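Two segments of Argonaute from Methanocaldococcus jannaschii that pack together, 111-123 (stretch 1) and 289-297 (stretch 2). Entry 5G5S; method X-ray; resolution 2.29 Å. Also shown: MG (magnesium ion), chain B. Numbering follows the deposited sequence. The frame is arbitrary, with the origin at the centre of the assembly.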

# COMPACT_ATOMS: atom_id res chain seq x y z
N VAL A 111 2.86 14.97 -30.66
CA VAL A 111 3.09 14.95 -32.10
C VAL A 111 2.42 13.76 -32.78
O VAL A 111 1.72 13.94 -33.77
CB VAL A 111 4.60 15.06 -32.44
CG1 VAL A 111 4.84 15.15 -33.95
CG2 VAL A 111 5.22 16.26 -31.74
N HIS A 112 2.64 12.54 -32.25
CA HIS A 112 2.13 11.31 -32.85
C HIS A 112 0.75 10.81 -32.39
O HIS A 112 0.24 9.84 -32.96
CB HIS A 112 3.21 10.22 -32.86
CG HIS A 112 4.33 10.55 -33.80
ND1 HIS A 112 4.38 10.03 -35.08
CD2 HIS A 112 5.39 11.37 -33.62
CE1 HIS A 112 5.47 10.54 -35.63
NE2 HIS A 112 6.11 11.35 -34.79
N LYS A 113 0.13 11.51 -31.42
CA LYS A 113 -1.21 11.20 -30.89
C LYS A 113 -1.41 9.71 -30.53
O LYS A 113 -2.28 9.03 -31.08
CB LYS A 113 -2.32 11.76 -31.81
CG LYS A 113 -2.28 13.28 -32.03
CD LYS A 113 -2.77 14.08 -30.82
N ILE A 114 -0.58 9.20 -29.61
CA ILE A 114 -0.62 7.80 -29.17
C ILE A 114 -1.89 7.44 -28.36
O ILE A 114 -2.41 6.34 -28.52
CB ILE A 114 0.71 7.38 -28.48
CG1 ILE A 114 0.84 5.84 -28.36
CG2 ILE A 114 0.95 8.13 -27.15
CD1 ILE A 114 2.26 5.31 -28.19
N GLU A 115 -2.40 8.38 -27.52
CA GLU A 115 -3.61 8.20 -26.70
C GLU A 115 -4.89 7.95 -27.52
O GLU A 115 -5.57 6.96 -27.24
CB GLU A 115 -3.79 9.34 -25.69
CG GLU A 115 -2.70 9.37 -24.63
CD GLU A 115 -2.84 10.38 -23.51
OE1 GLU A 115 -3.93 10.96 -23.35
OE2 GLU A 115 -1.85 10.54 -22.76
N PRO A 116 -5.23 8.77 -28.56
CA PRO A 116 -6.44 8.46 -29.35
C PRO A 116 -6.33 7.15 -30.14
O PRO A 116 -7.34 6.46 -30.32
CB PRO A 116 -6.58 9.67 -30.28
CG PRO A 116 -5.74 10.74 -29.66
CD PRO A 116 -4.60 10.00 -29.06
N GLU A 117 -5.10 6.79 -30.60
CA GLU A 117 -4.89 5.54 -31.35
C GLU A 117 -5.01 4.31 -30.45
O GLU A 117 -5.52 3.29 -30.92
CB GLU A 117 -3.57 5.55 -32.14
CG GLU A 117 -3.67 4.70 -33.41
CD GLU A 117 -2.42 4.52 -34.23
OE1 GLU A 117 -1.89 5.53 -34.75
OE2 GLU A 117 -2.00 3.35 -34.43
N LEU A 118 -4.56 4.41 -29.18
CA LEU A 118 -4.65 3.34 -28.19
C LEU A 118 -6.11 3.05 -27.81
O LEU A 118 -6.46 1.89 -27.66
CB LEU A 118 -3.83 3.66 -26.92
CG LEU A 118 -2.34 3.34 -26.93
CD1 LEU A 118 -1.70 3.82 -25.66
CD2 LEU A 118 -2.08 1.85 -27.09
N SER A 119 -6.95 4.12 -27.67
CA SER A 119 -8.38 4.04 -27.35
C SER A 119 -9.13 3.30 -28.45
O SER A 119 -10.01 2.48 -28.15
CB SER A 119 -8.98 5.43 -27.19
OG SER A 119 -8.22 6.24 -26.30
N ARG A 120 -8.77 3.58 -29.73
CA ARG A 120 -9.32 2.98 -30.94
C ARG A 120 -9.08 1.47 -30.97
O ARG A 120 -9.97 0.72 -31.36
CB ARG A 120 -8.69 3.65 -32.18
CG ARG A 120 -9.21 3.17 -33.53
CD ARG A 120 -8.17 3.34 -34.63
NE ARG A 120 -7.03 2.44 -34.45
CZ ARG A 120 -6.05 2.29 -35.33
NH1 ARG A 120 -6.05 2.96 -36.47
NH2 ARG A 120 -5.05 1.45 -35.07
N ILE A 121 -7.87 1.02 -30.54
CA ILE A 121 -7.49 -0.40 -30.50
C ILE A 121 -8.36 -1.15 -29.47
O ILE A 121 -8.90 -2.22 -29.78
CB ILE A 121 -5.95 -0.59 -30.30
CG1 ILE A 121 -5.15 -0.02 -31.51
CG2 ILE A 121 -5.57 -2.07 -30.06
CD1 ILE A 121 -3.69 0.40 -31.20
N ILE A 122 -8.52 -0.56 -28.26
CA ILE A 122 -9.30 -1.15 -27.16
C ILE A 122 -10.82 -0.92 -27.22
O ILE A 122 -11.55 -1.49 -26.40
CB ILE A 122 -8.68 -0.84 -25.78
CG1 ILE A 122 -8.67 0.69 -25.48
CG2 ILE A 122 -7.28 -1.45 -25.67
CD1 ILE A 122 -9.15 1.05 -24.13
N LYS A 123 -11.31 -0.11 -28.20
CA LYS A 123 -12.74 0.16 -28.37
C LYS A 123 -13.45 -1.03 -29.01
O LYS A 123 -13.75 -2.00 -28.33
CB LYS A 123 -12.96 1.42 -29.23
MG MG B . 3.46 -3.01 -33.20
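Stretch 2, residues 289-297: EIAKKLRFI

Stretch 2 begins in a helix that starts earlier in the chain; by Leu294 the backbone is no longer helical (phi/psi -96/110°), and a type I beta turn runs from Leu294 to Ile297. It lies against helix 114-122 of stretch 1 in a largely opposed sense. The N-to-C directions of the two helices make an angle of 124°, with their axes 10.0 Å apart at closest approach. The register confirms the reversal, since the CA atoms of Ile121 and Ile290 are 6.5 Å apart, those of Leu118 and Leu294 7.4 Å, and those of Ile114 and Phe296 8.1 Å. Stretch 2 thus runs from the C-terminal part of the first helix back toward its start, burying 600 Å² over both sides.

Phe296 gives up the largest area, 84 Å². Its CA-to-CB bond points toward stretch 1, and with chi1 at -50° (m) the ring reaches the beginning of the helix. There CD2 lies 3.7 Å from Ile114 CD1, an apolar contact, while CZ comes within 3.1 Å of the backbone O of His112. The His112 side chain adds a contact of 3.6 Å from its CB to Phe296 CE1; the two ring planes stand at 84° with centroids 5.9 Å apart, an oblique pair.

Ile121, covered over 70 Å², anchors the other end. Its CB also points toward stretch 2, so its branches meet Ile290, Lys293 and Leu294: CG2 is 4.1 Å from Ile290 CG2 and 3.8 Å from Lys293 CB, and CD1 is 3.8 Å from Leu294 CD1. Ile290 extends this apolar patch, with its CG2 3.9 Å from Leu118 CD2 and its CD1 3.8 Å from Ile122 CG2. Leu294 bridges toward Phe296, its CD2 lying 4.0 Å from Leu118 CD2 and 4.1 Å from Ile114 CD1.

Glu117, with 67 Å² covered, supplies the polar link between these regions. Its extended side chain (chi1 -150°, chi2 -175°, both t) brings OE1 to 2.8 Å from Arg295 NE. The N-H...O angle of 158° and the position of OE1 near the guanidinium plane support a hydrogen bond within a salt bridge. By contrast, Arg120 NH2 is 3.6 Å from Glu117 OE2, a long salt bridge in which the oxygen lies well out of the guanidinium plane, so that charge alone is involved.

The magnesium ion MG is bound by Ala291 O in the helix (2.3 Å) and by Leu294 O (2.5 Å) and Ile297 O (2.4 Å) in the turn, with one further ligand elsewhere in the structure, so it ties the helix to the turn that carries Phe296.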

# COMPACT_ATOMS: atom_id res chain seq x y z
N GLU A 289 -1.44 -8.31 -28.21
CA GLU A 289 -2.49 -8.00 -29.19
C GLU A 289 -2.66 -6.50 -29.43
O GLU A 289 -2.93 -6.10 -30.56
CB GLU A 289 -3.83 -8.67 -28.83
CG GLU A 289 -3.94 -10.10 -29.32
CD GLU A 289 -3.56 -10.32 -30.78
OE1 GLU A 289 -4.16 -9.66 -31.66
OE2 GLU A 289 -2.64 -11.12 -31.02
N ILE A 290 -2.49 -5.67 -28.38
CA ILE A 290 -2.57 -4.21 -28.47
C ILE A 290 -1.29 -3.70 -29.14
O ILE A 290 -1.35 -2.77 -29.95
CB ILE A 290 -2.82 -3.55 -27.08
CG1 ILE A 290 -4.19 -3.95 -26.51
CG2 ILE A 290 -2.70 -2.01 -27.15
CD1 ILE A 290 -4.32 -3.80 -24.98
N ALA A 291 -0.13 -4.34 -28.82
CA ALA A 291 1.19 -4.03 -29.38
C ALA A 291 1.21 -4.26 -30.88
O ALA A 291 1.82 -3.47 -31.60
CB ALA A 291 2.24 -4.90 -28.73
N LYS A 292 0.53 -5.34 -31.35
CA LYS A 292 0.41 -5.73 -32.75
C LYS A 292 -0.36 -4.71 -33.59
O LYS A 292 0.01 -4.46 -34.75
CB LYS A 292 -0.24 -7.12 -32.87
CG LYS A 292 0.73 -8.26 -32.60
CD LYS A 292 0.02 -9.60 -32.61
CE LYS A 292 0.90 -10.70 -32.08
NZ LYS A 292 0.22 -12.02 -32.10
N LYS A 293 -1.40 -4.10 -33.00
CA LYS A 293 -2.22 -3.10 -33.66
C LYS A 293 -1.62 -1.69 -33.55
O LYS A 293 -2.11 -0.76 -34.19
CB LYS A 293 -3.66 -3.14 -33.11
N LEU A 294 -0.55 -1.53 -32.74
CA LEU A 294 0.12 -0.25 -32.53
C LEU A 294 1.35 -0.08 -33.43
O LEU A 294 2.35 -0.78 -33.26
CB LEU A 294 0.44 -0.03 -31.03
CG LEU A 294 0.79 1.40 -30.61
CD1 LEU A 294 -0.41 2.35 -30.79
CD2 LEU A 294 1.27 1.44 -29.19
N ARG A 295 1.23 0.83 -34.42
CA ARG A 295 2.25 1.15 -35.43
C ARG A 295 3.56 1.73 -34.89
O ARG A 295 4.60 1.55 -35.53
CB ARG A 295 1.66 2.08 -36.52
CG ARG A 295 1.22 3.47 -36.05
CD ARG A 295 0.51 4.25 -37.13
NE ARG A 295 0.15 5.60 -36.69
CZ ARG A 295 0.86 6.69 -36.94
NH1 ARG A 295 2.00 6.61 -37.62
NH2 ARG A 295 0.45 7.88 -36.50
N PHE A 296 3.52 2.42 -33.73
CA PHE A 296 4.67 3.08 -33.11
C PHE A 296 5.72 2.13 -32.53
O PHE A 296 6.87 2.54 -32.36
CB PHE A 296 4.22 4.08 -32.02
CG PHE A 296 3.15 5.06 -32.45
CD1 PHE A 296 3.41 6.00 -33.45
CD2 PHE A 296 1.90 5.05 -31.86
CE1 PHE A 296 2.42 6.89 -33.85
CE2 PHE A 296 0.91 5.94 -32.27
CZ PHE A 296 1.17 6.86 -33.26
N ILE A 297 5.32 0.88 -32.21
CA ILE A 297 6.20 -0.09 -31.56
C ILE A 297 6.37 -1.43 -32.31
O ILE A 297 5.52 -1.81 -33.12
CB ILE A 297 5.72 -0.33 -30.10
CG1 ILE A 297 4.27 -0.93 -30.06
CG2 ILE A 297 5.85 0.95 -29.25
CD1 ILE A 297 3.73 -1.40 -28.67